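Local coordinates for SusD superfamily protein (Bacteroides fragilis, PDB 3L22), which probably binds glycans at the outer membrane for uptake through a partner transporter, as other SusD-family proteins do, at residues 79-84 with 427-432; 230-235 with 326-331; 243-248 with 319-324. All coordinates share one frame; numbering follows the deposited sequence.

How the interactions relate
Helix 79-103, early in the chain, is met by residues 427-432 just before the C terminus, so interaction 1 closes a loop of more than 340 residues and ties this early helix to the C-terminal part of the SusD-type fold, which is richer in helix than in strand. The other two contacts lie inside that loop, on the opposite side of the chain's centre. Interaction 2 brings the loop after helix 217-225 to the start of helix 327-339. Interaction 3, nested within it, sets the continuation of that loop against the residues leading into strand 322-326. These two touch: Arg326 of interaction 2 forms a salt bridge with Glu248 of interaction 3, beside the small 249-253/322-326 antiparallel sheet.

Interaction 1. Residues 79-84 with 427-432; sequences AENADT and PIPQVE
The side-chain amide of Asn81 bonds to the backbone of Pro427, where a turn near the C terminus leads into helix 430-435 with Pro429 as its N-cap; the partner is the opening turn of helix 79-103 in the SusD-type helical fold. ND2 donates to Pro427 O at 2.9 Å. The bond is nearly straight, at 166°, with the donor tilted somewhat from the carbonyl plane. The acceptor lies only 7° out of the amide plane of Asn81. With CG anti to the backbone N (chi1 -169°), the amide stands off its helix toward the turn. Its OD1 rests against the Pro429 ring, 3.5 Å from Pro429 CD and about as far from CB of the same proline. Beside this polar link is a small apolar touch, with Ala82 CB 4.1 Å from Val431 CG1. Two partners outside the segments complete the bonding of the amide: Tyr135 OH at OD1 and Gly75 O at ND2. Both ends of the group are therefore occupied, which would hold its rotation and satisfy a buried polar side chain. Glu432, next after Val431, bonds through OE1 to NE1 of Trp85, one turn along helix 79-103 from Asn81, while its OE2 pairs with Arg151 NH2.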
loop_
_atom_site.group_PDB
_atom_site.type_symbol
_atom_site.label_atom_id
_atom_site.label_comp_id
_atom_site.label_asym_id
_atom_site.label_seq_id
_atom_site.Cartn_x
_atom_site.Cartn_y
_atom_site.Cartn_z
ATOM N N ALA A 79 19.149 5.448 2.236
ATOM C CA ALA A 79 18.583 5.933 0.967
ATOM C C ALA A 79 17.069 5.787 0.911
ATOM O O ALA A 79 16.376 6.692 0.446
ATOM C CB ALA A 79 19.253 5.237 -0.235
ATOM N N GLU A 80 16.549 4.656 1.375
ATOM C CA GLU A 80 15.106 4.420 1.275
ATOM C C GLU A 80 14.296 5.359 2.195
ATOM O O GLU A 80 13.150 5.697 1.888
ATOM C CB GLU A 80 14.731 2.948 1.503
ATOM C CG GLU A 80 15.068 2.346 2.868
ATOM C CD GLU A 80 16.406 1.585 2.856
ATOM O OE1 GLU A 80 17.392 2.115 2.274
ATOM O OE2 GLU A 80 16.460 0.481 3.444
ATOM N N ASN A 81 14.910 5.793 3.296
ATOM C CA ASN A 81 14.304 6.753 4.199
ATOM C C ASN A 81 14.285 8.165 3.576
ATOM O O ASN A 81 13.250 8.770 3.463
ATOM C CB ASN A 81 15.041 6.685 5.555
ATOM C CG ASN A 81 14.335 7.450 6.676
ATOM O OD1 ASN A 81 13.286 8.099 6.472
ATOM N ND2 ASN A 81 14.932 7.386 7.892
ATOM N N ALA A 82 15.433 8.647 3.117
ATOM C CA ALA A 82 15.542 9.930 2.460
ATOM C C ALA A 82 14.663 10.005 1.205
ATOM O O ALA A 82 13.953 11.006 0.976
ATOM C CB ALA A 82 17.016 10.204 2.099
ATOM N N ASP A 83 14.673 8.945 0.416
ATOM C CA ASP A 83 13.890 8.936 -0.808
ATOM C C ASP A 83 12.391 8.882 -0.553
ATOM O O ASP A 83 11.657 9.610 -1.191
ATOM C CB ASP A 83 14.259 7.776 -1.716
ATOM C CG ASP A 83 15.711 7.863 -2.265
ATOM O OD1 ASP A 83 16.393 8.910 -2.140
ATOM O OD2 ASP A 83 16.155 6.814 -2.796
ATOM N N THR A 84 11.940 8.027 0.364
ATOM C CA THR A 84 10.525 7.956 0.655
ATOM C C THR A 84 10.022 9.316 1.121
ATOM O O THR A 84 8.992 9.805 0.652
ATOM C CB THR A 84 10.224 6.901 1.728
ATOM O OG1 THR A 84 10.617 5.610 1.232
ATOM C CG2 THR A 84 8.720 6.933 2.095
ATOM N N PRO A 427 13.141 6.464 11.728
ATOM C CA PRO A 427 13.317 7.781 12.316
ATOM C C PRO A 427 13.157 8.860 11.243
ATOM O O PRO A 427 13.361 8.594 10.053
ATOM C CB PRO A 427 14.757 7.733 12.823
ATOM C CG PRO A 427 15.460 6.844 11.782
ATOM C CD PRO A 427 14.433 5.806 11.434
ATOM N N ILE A 428 12.800 10.072 11.664
ATOM C CA ILE A 428 12.724 11.202 10.769
ATOM C C ILE A 428 14.102 11.378 10.110
ATOM O O ILE A 428 15.092 11.422 10.817
ATOM C CB ILE A 428 12.328 12.513 11.492
ATOM C CG1 ILE A 428 10.939 12.396 12.155
ATOM C CG2 ILE A 428 12.383 13.681 10.485
ATOM C CD1 ILE A 428 9.786 11.996 11.222
ATOM N N PRO A 429 14.166 11.438 8.751
ATOM C CA PRO A 429 15.481 11.382 8.098
ATOM C C PRO A 429 16.280 12.650 8.188
ATOM O O PRO A 429 15.716 13.725 8.345
ATOM C CB PRO A 429 15.146 11.110 6.619
ATOM C CG PRO A 429 13.768 11.665 6.476
ATOM C CD PRO A 429 13.087 11.292 7.770
ATOM N N GLN A 430 17.587 12.512 8.031
ATOM C CA GLN A 430 18.507 13.660 8.020
ATOM C C GLN A 430 18.113 14.770 7.029
ATOM O O GLN A 430 18.307 15.942 7.346
ATOM C CB GLN A 430 19.935 13.191 7.717
ATOM C CG GLN A 430 21.036 14.278 7.696
ATOM C CD GLN A 430 21.282 14.946 9.060
ATOM O OE1 GLN A 430 20.633 14.632 10.075
ATOM N NE2 GLN A 430 22.247 15.865 9.085
ATOM N N VAL A 431 17.564 14.413 5.860
ATOM C CA VAL A 431 17.143 15.452 4.900
ATOM C C VAL A 431 16.160 16.433 5.540
ATOM O O VAL A 431 16.271 17.627 5.348
ATOM C CB VAL A 431 16.545 14.887 3.581
ATOM C CG1 VAL A 431 17.620 14.241 2.766
ATOM C CG2 VAL A 431 15.390 13.913 3.844
ATOM N N GLU A 432 15.234 15.933 6.349
ATOM C CA GLU A 432 14.306 16.792 7.066
ATOM C C GLU A 432 14.982 17.512 8.239
ATOM O O GLU A 432 14.773 18.731 8.445
ATOM C CB GLU A 432 13.117 15.962 7.562
ATOM C CG GLU A 432 12.010 16.723 8.292
ATOM C CD GLU A 432 11.166 17.645 7.408
ATOM O OE1 GLU A 432 11.291 17.601 6.176
ATOM O OE2 GLU A 432 10.348 18.404 7.968
#

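Interaction 2. Residues 230-235 with 326-331; sequences YSLPED and RYAETL. With ZN (zinc ion), chain D; EDO (1,2-ethanediol), chain B; EDO (1,2-ethanediol), chain C.
Tyr230 and Tyr327 meet through a CH-pi contact, with Tyr230 CB over one face of the Tyr327 ring, 4.1 Å from its centroid and 28° off the normal. It joins the loop after helix 217-225 to the first turn of helix 327-339 in the helical SusD-type fold. The two aromatic rings do not stack; of the Tyr230 side chain, CB makes the contact, and the ring leads away. In Tyr327, chi1 -170° sets CG anti to the backbone N, on a CB that already points at the loop.

The remaining contacts are mostly apolar. Ser231 CA lies 3.8 Å from Tyr327 CD2. Leu232 puts its two methyls to different uses: CD2 lies over the start of the helix, 3.6 Å from Ala328 N and near Ala328 CB, and CD1 meets Leu331 CD1 tip to tip at 3.7 Å. No hydrogen bond crosses between the segments.

Polar and metal chemistry lies at the margins. Tyr327 OH shares a 3.2 Å hydrogen bond with O2 of a 1,2-ethanediol, probably from the crystallisation liquor. Glu234 binds a zinc ion through OE2 alone, at 2.3 Å, and five waters complete an octahedron; OE1 forms a salt bridge with Lys297.

Around the contact, Leu331 of helix 327-339 packs on Leu351 and Val355 of helix 345-359, while the loop, through Tyr230, meets Ala201 of helix 200-213 and Ile250 of strand 249-253.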
loop_
_atom_site.group_PDB
_atom_site.type_symbol
_atom_site.label_atom_id
_atom_site.label_comp_id
_atom_site.label_asym_id
_atom_site.label_seq_id
_atom_site.Cartn_x
_atom_site.Cartn_y
_atom_site.Cartn_z
ATOM N N TYR A 230 -16.996 -5.109 -8.833
ATOM C CA TYR A 230 -15.780 -5.892 -9.092
ATOM C C TYR A 230 -16.044 -7.378 -8.869
ATOM O O TYR A 230 -17.088 -7.761 -8.335
ATOM C CB TYR A 230 -14.608 -5.426 -8.221
ATOM C CG TYR A 230 -14.268 -3.977 -8.426
ATOM C CD1 TYR A 230 -13.358 -3.573 -9.408
ATOM C CD2 TYR A 230 -14.896 -2.983 -7.673
ATOM C CE1 TYR A 230 -13.048 -2.234 -9.591
ATOM C CE2 TYR A 230 -14.578 -1.622 -7.859
ATOM C CZ TYR A 230 -13.668 -1.265 -8.802
ATOM O OH TYR A 230 -13.389 0.063 -9.002
ATOM N N SER A 231 -15.114 -8.225 -9.288
ATOM C CA SER A 231 -15.245 -9.650 -9.043
ATOM C C SER A 231 -13.874 -10.287 -8.911
ATOM O O SER A 231 -12.866 -9.594 -9.015
ATOM C CB SER A 231 -16.066 -10.269 -10.180
ATOM O OG SER A 231 -15.439 -10.008 -11.413
ATOM N N LEU A 232 -13.864 -11.578 -8.574
ATOM C CA LEU A 232 -12.672 -12.356 -8.438
ATOM C C LEU A 232 -12.622 -13.284 -9.624
ATOM O O LEU A 232 -13.314 -14.299 -9.641
ATOM C CB LEU A 232 -12.696 -13.202 -7.157
ATOM C CG LEU A 232 -12.780 -12.500 -5.799
ATOM C CD1 LEU A 232 -12.804 -13.542 -4.672
ATOM C CD2 LEU A 232 -11.625 -11.497 -5.641
ATOM N N PRO A 233 -11.815 -12.947 -10.642
ATOM C CA PRO A 233 -11.633 -13.912 -11.740
ATOM C C PRO A 233 -11.021 -15.239 -11.241
ATOM O O PRO A 233 -10.285 -15.255 -10.262
ATOM C CB PRO A 233 -10.658 -13.192 -12.664
ATOM C CG PRO A 233 -10.810 -11.719 -12.318
ATOM C CD PRO A 233 -11.095 -11.690 -10.880
ATOM N N GLU A 234 -11.316 -16.335 -11.916
ATOM C CA GLU A 234 -10.751 -17.635 -11.543
ATOM C C GLU A 234 -9.225 -17.765 -11.773
ATOM O O GLU A 234 -8.564 -18.619 -11.174
ATOM C CB GLU A 234 -11.471 -18.755 -12.303
ATOM C CG GLU A 234 -12.928 -18.910 -11.885
ATOM C CD GLU A 234 -13.113 -19.438 -10.435
ATOM O OE1 GLU A 234 -12.167 -19.871 -9.723
ATOM O OE2 GLU A 234 -14.257 -19.415 -10.014
ATOM N N ASP A 235 -8.689 -16.956 -12.665
ATOM C CA ASP A 235 -7.267 -16.994 -13.009
ATOM C C ASP A 235 -6.559 -15.928 -12.166
ATOM O O ASP A 235 -6.726 -14.727 -12.405
ATOM C CB ASP A 235 -7.119 -16.723 -14.511
ATOM C CG ASP A 235 -5.657 -16.742 -15.009
ATOM O OD1 ASP A 235 -4.666 -16.672 -14.249
ATOM O OD2 ASP A 235 -5.505 -16.812 -16.237
ATOM N N ARG A 326 -7.034 -4.203 -4.910
ATOM C CA ARG A 326 -7.862 -5.096 -5.711
ATOM C C ARG A 326 -8.917 -5.761 -4.851
ATOM O O ARG A 326 -8.830 -5.757 -3.599
ATOM C CB ARG A 326 -6.994 -6.103 -6.493
ATOM C CG ARG A 326 -6.176 -7.040 -5.727
ATOM C CD ARG A 326 -5.323 -7.873 -6.677
ATOM N NE ARG A 326 -4.321 -8.688 -6.022
ATOM C CZ ARG A 326 -4.510 -9.914 -5.497
ATOM N NH1 ARG A 326 -5.693 -10.526 -5.507
ATOM N NH2 ARG A 326 -3.485 -10.559 -4.943
ATOM N N TYR A 327 -9.926 -6.324 -5.510
ATOM C CA TYR A 327 -11.124 -6.758 -4.808
ATOM C C TYR A 327 -10.933 -7.891 -3.791
ATOM O O TYR A 327 -11.695 -7.962 -2.832
ATOM C CB TYR A 327 -12.220 -7.099 -5.822
ATOM C CG TYR A 327 -13.588 -7.343 -5.231
ATOM C CD1 TYR A 327 -14.208 -6.407 -4.407
ATOM C CD2 TYR A 327 -14.290 -8.503 -5.544
ATOM C CE1 TYR A 327 -15.446 -6.668 -3.841
ATOM C CE2 TYR A 327 -15.555 -8.754 -5.022
ATOM C CZ TYR A 327 -16.122 -7.835 -4.184
ATOM O OH TYR A 327 -17.363 -8.104 -3.703
ATOM N N ALA A 328 -9.969 -8.793 -3.972
ATOM C CA ALA A 328 -9.702 -9.770 -2.923
ATOM C C ALA A 328 -9.353 -9.057 -1.619
ATOM O O ALA A 328 -9.678 -9.568 -0.542
ATOM C CB ALA A 328 -8.596 -10.762 -3.307
ATOM N N GLU A 329 -8.694 -7.898 -1.689
ATOM C CA GLU A 329 -8.403 -7.131 -0.491
ATOM C C GLU A 329 -9.693 -6.595 0.172
ATOM O O GLU A 329 -9.839 -6.637 1.417
ATOM C CB GLU A 329 -7.447 -5.956 -0.739
ATOM C CG GLU A 329 -6.845 -5.444 0.580
ATOM C CD GLU A 329 -6.303 -4.035 0.483
ATOM O OE1 GLU A 329 -5.772 -3.657 -0.615
ATOM O OE2 GLU A 329 -6.417 -3.299 1.501
ATOM N N THR A 330 -10.594 -6.065 -0.653
ATOM C CA THR A 330 -11.889 -5.584 -0.166
ATOM C C THR A 330 -12.522 -6.670 0.706
ATOM O O THR A 330 -12.937 -6.409 1.822
ATOM C CB THR A 330 -12.844 -5.265 -1.306
ATOM O OG1 THR A 330 -12.182 -4.452 -2.297
ATOM C CG2 THR A 330 -14.166 -4.596 -0.776
ATOM N N LEU A 331 -12.552 -7.892 0.194
ATOM C CA LEU A 331 -13.201 -9.018 0.883
ATOM C C LEU A 331 -12.492 -9.457 2.177
ATOM O O LEU A 331 -13.149 -9.676 3.196
ATOM C CB LEU A 331 -13.344 -10.205 -0.102
ATOM C CG LEU A 331 -14.292 -9.965 -1.311
ATOM C CD1 LEU A 331 -14.257 -11.131 -2.295
ATOM C CD2 LEU A 331 -15.734 -9.685 -0.888
HETATM ZN ZN ZN D . -14.790 -20.514 -8.064
HETATM C C1 EDO B . -5.032 -3.436 4.663
HETATM O O1 EDO B . -5.106 -4.309 3.557
HETATM C C2 EDO B . -3.643 -2.802 4.840
HETATM O O2 EDO B . -3.747 -2.087 6.112
HETATM C C1 EDO C . -20.454 -7.266 -0.003
HETATM O O1 EDO C . -21.199 -6.184 0.576
HETATM C C2 EDO C . -18.966 -7.186 0.345
HETATM O O2 EDO C . -18.037 -7.029 -0.773
HETATM O O HOH W 1 -12.583 -21.379 -7.666
HETATM O O HOH W 2 -16.965 -19.600 -8.264
HETATM O O HOH W 3 -14.160 -18.559 -6.913
HETATM O O HOH W 4 -15.302 -21.661 -5.961
HETATM O O HOH W 5 -14.756 -22.686 -9.083
#

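Interaction 3. Residues 243-248 with 319-324; sequences PYFSQE and LQWVPI
Gln320 NE2 donates to Tyr240 O and, weakly, to Lys311 O, while OE1 of the same amide accepts from Asp314 N; below this tethered end, Gln320 CG touches Tyr244 CE1 at 3.8 Å. The side chains of Gln320 and Tyr244 cross at about a right angle. From here the contact becomes an aromatic cluster of Tyr244, Phe245 and Trp321, joining the loop ahead of strand 249-253 to the residues that lead into strand 322-326.

Its tightest point is a CH-pi contact: Tyr244 CB sits over the five-membered ring of Trp321, 3.4 Å from the centroid and only 14° off the normal. Tyr244 CG, anti to the carbonyl carbon (chi1 -51°), then starts the phenol off past the pyrrole side of the indole. The two rings are near parallel but slid apart, with little overlap. At the other end of the indole, Phe245 lies alongside Trp321 and points the same way; Phe245 CD1 approaches Trp321 CH2 to 3.5 Å, again with the rings slid apart.

Two backbone carbonyls also lie against aromatic faces. Leu319 O stands over the centre of the Tyr244 ring, 3.7 Å above its plane, and Pro243 O sits toward the rim of one Trp321 face, 3.8 Å from Trp321 CZ2. Helix 192-196 adds a further wall, with Val195 touching both Phe245 and Trp321.

No hydrogen bond joins the two segments. The contact therefore rests on dispersion between the offset rings and the CH-pi contact of Tyr244 CB on the indole, and the polar grip on Gln320 comes from residues outside the pair.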
loop_
_atom_site.group_PDB
_atom_site.type_symbol
_atom_site.label_atom_id
_atom_site.label_comp_id
_atom_site.label_asym_id
_atom_site.label_seq_id
_atom_site.Cartn_x
_atom_site.Cartn_y
_atom_site.Cartn_z
ATOM N N PRO A 243 -3.439 -6.915 -20.161
ATOM C CA PRO A 243 -3.228 -5.463 -20.115
ATOM C C PRO A 243 -2.887 -4.905 -18.726
ATOM O O PRO A 243 -2.871 -3.686 -18.557
ATOM C CB PRO A 243 -4.568 -4.907 -20.598
ATOM C CG PRO A 243 -5.595 -5.912 -20.103
ATOM C CD PRO A 243 -4.867 -7.250 -20.264
ATOM N N TYR A 244 -2.596 -5.795 -17.789
ATOM C CA TYR A 244 -2.163 -5.518 -16.426
ATOM C C TYR A 244 -3.280 -5.094 -15.481
ATOM O O TYR A 244 -3.009 -4.526 -14.424
ATOM C CB TYR A 244 -0.956 -4.565 -16.354
ATOM C CG TYR A 244 0.202 -4.977 -17.243
ATOM C CD1 TYR A 244 1.025 -6.048 -16.909
ATOM C CD2 TYR A 244 0.438 -4.333 -18.449
ATOM C CE1 TYR A 244 2.057 -6.444 -17.746
ATOM C CE2 TYR A 244 1.477 -4.709 -19.272
ATOM C CZ TYR A 244 2.290 -5.761 -18.917
ATOM O OH TYR A 244 3.333 -6.119 -19.751
ATOM N N PHE A 245 -4.525 -5.379 -15.843
ATOM C CA PHE A 245 -5.657 -5.180 -14.944
ATOM C C PHE A 245 -6.762 -6.131 -15.372
ATOM O O PHE A 245 -6.758 -6.622 -16.493
ATOM C CB PHE A 245 -6.164 -3.714 -14.952
ATOM C CG PHE A 245 -6.652 -3.213 -16.297
ATOM C CD1 PHE A 245 -5.765 -2.669 -17.220
ATOM C CD2 PHE A 245 -7.996 -3.284 -16.637
ATOM C CE1 PHE A 245 -6.202 -2.208 -18.444
ATOM C CE2 PHE A 245 -8.454 -2.802 -17.848
ATOM C CZ PHE A 245 -7.561 -2.298 -18.770
ATOM N N SER A 246 -7.703 -6.355 -14.470
ATOM C CA SER A 246 -8.797 -7.258 -14.682
ATOM C C SER A 246 -10.030 -6.641 -14.024
ATOM O O SER A 246 -9.962 -5.541 -13.457
ATOM C CB SER A 246 -8.502 -8.613 -14.034
ATOM O OG SER A 246 -8.578 -8.534 -12.597
ATOM N N GLN A 247 -11.137 -7.375 -14.034
ATOM C CA GLN A 247 -12.324 -7.005 -13.265
ATOM C C GLN A 247 -12.136 -7.010 -11.731
ATOM O O GLN A 247 -13.056 -6.595 -11.015
ATOM C CB GLN A 247 -13.483 -7.922 -13.621
ATOM C CG GLN A 247 -13.967 -7.577 -15.049
ATOM C CD GLN A 247 -15.090 -8.420 -15.510
ATOM O OE1 GLN A 247 -15.419 -9.421 -14.876
ATOM N NE2 GLN A 247 -15.681 -8.054 -16.634
ATOM N N GLU A 248 -10.993 -7.500 -11.249
ATOM C CA GLU A 248 -10.620 -7.414 -9.832
ATOM C C GLU A 248 -9.921 -6.101 -9.449
ATOM O O GLU A 248 -9.868 -5.751 -8.263
ATOM C CB GLU A 248 -9.729 -8.597 -9.465
ATOM C CG GLU A 248 -9.671 -8.882 -8.002
ATOM C CD GLU A 248 -8.667 -9.953 -7.593
ATOM O OE1 GLU A 248 -8.299 -10.799 -8.440
ATOM O OE2 GLU A 248 -8.271 -9.945 -6.385
ATOM N N LEU A 319 7.301 -3.429 -17.267
ATOM C CA LEU A 319 5.987 -2.851 -17.616
ATOM C C LEU A 319 4.855 -3.320 -16.699
ATOM O O LEU A 319 3.735 -2.840 -16.821
ATOM C CB LEU A 319 5.621 -3.140 -19.059
ATOM C CG LEU A 319 6.404 -2.353 -20.105
ATOM C CD1 LEU A 319 6.243 -2.960 -21.487
ATOM C CD2 LEU A 319 5.929 -0.877 -20.069
ATOM N N GLN A 320 5.120 -4.240 -15.785
ATOM C CA GLN A 320 4.041 -4.721 -14.924
ATOM C C GLN A 320 3.545 -3.605 -14.012
ATOM O O GLN A 320 4.347 -2.898 -13.373
ATOM C CB GLN A 320 4.460 -5.938 -14.123
ATOM C CG GLN A 320 4.662 -7.168 -15.017
ATOM C CD GLN A 320 5.405 -8.345 -14.328
ATOM O OE1 GLN A 320 6.586 -8.238 -13.923
ATOM N NE2 GLN A 320 4.725 -9.481 -14.236
ATOM N N TRP A 321 2.232 -3.437 -13.974
ATOM C CA TRP A 321 1.605 -2.449 -13.092
ATOM C C TRP A 321 1.718 -2.848 -11.612
ATOM O O TRP A 321 1.786 -4.039 -11.280
ATOM C CB TRP A 321 0.132 -2.316 -13.444
ATOM C CG TRP A 321 -0.169 -1.681 -14.783
ATOM C CD1 TRP A 321 0.678 -1.534 -15.865
ATOM C CD2 TRP A 321 -1.430 -1.187 -15.203
ATOM N NE1 TRP A 321 0.025 -0.921 -16.896
ATOM C CE2 TRP A 321 -1.276 -0.702 -16.522
ATOM C CE3 TRP A 321 -2.684 -1.082 -14.586
ATOM C CZ2 TRP A 321 -2.340 -0.162 -17.248
ATOM C CZ3 TRP A 321 -3.742 -0.527 -15.326
ATOM C CH2 TRP A 321 -3.548 -0.063 -16.624
ATOM N N VAL A 322 1.809 -1.837 -10.743
ATOM C CA VAL A 322 1.866 -2.016 -9.321
ATOM C C VAL A 322 0.427 -1.946 -8.811
ATOM O O VAL A 322 -0.226 -0.904 -8.921
ATOM C CB VAL A 322 2.759 -0.949 -8.676
ATOM C CG1 VAL A 322 2.826 -1.092 -7.105
ATOM C CG2 VAL A 322 4.169 -1.040 -9.324
ATOM N N PRO A 323 -0.109 -3.068 -8.298
ATOM C CA PRO A 323 -1.471 -3.123 -7.785
ATOM C C PRO A 323 -1.581 -2.577 -6.349
ATOM O O PRO A 323 -0.969 -3.131 -5.401
ATOM C CB PRO A 323 -1.765 -4.613 -7.814
ATOM C CG PRO A 323 -0.461 -5.258 -7.514
ATOM C CD PRO A 323 0.585 -4.363 -8.124
ATOM N N ILE A 324 -2.325 -1.491 -6.176
ATOM C CA ILE A 324 -2.510 -0.880 -4.848
ATOM C C ILE A 324 -3.722 -1.511 -4.154
ATOM O O ILE A 324 -3.596 -2.015 -3.058
ATOM C CB ILE A 324 -2.654 0.655 -4.963
ATOM C CG1 ILE A 324 -1.394 1.266 -5.635
ATOM C CG2 ILE A 324 -2.936 1.316 -3.618
ATOM C CD1 ILE A 324 -0.065 1.022 -4.930
#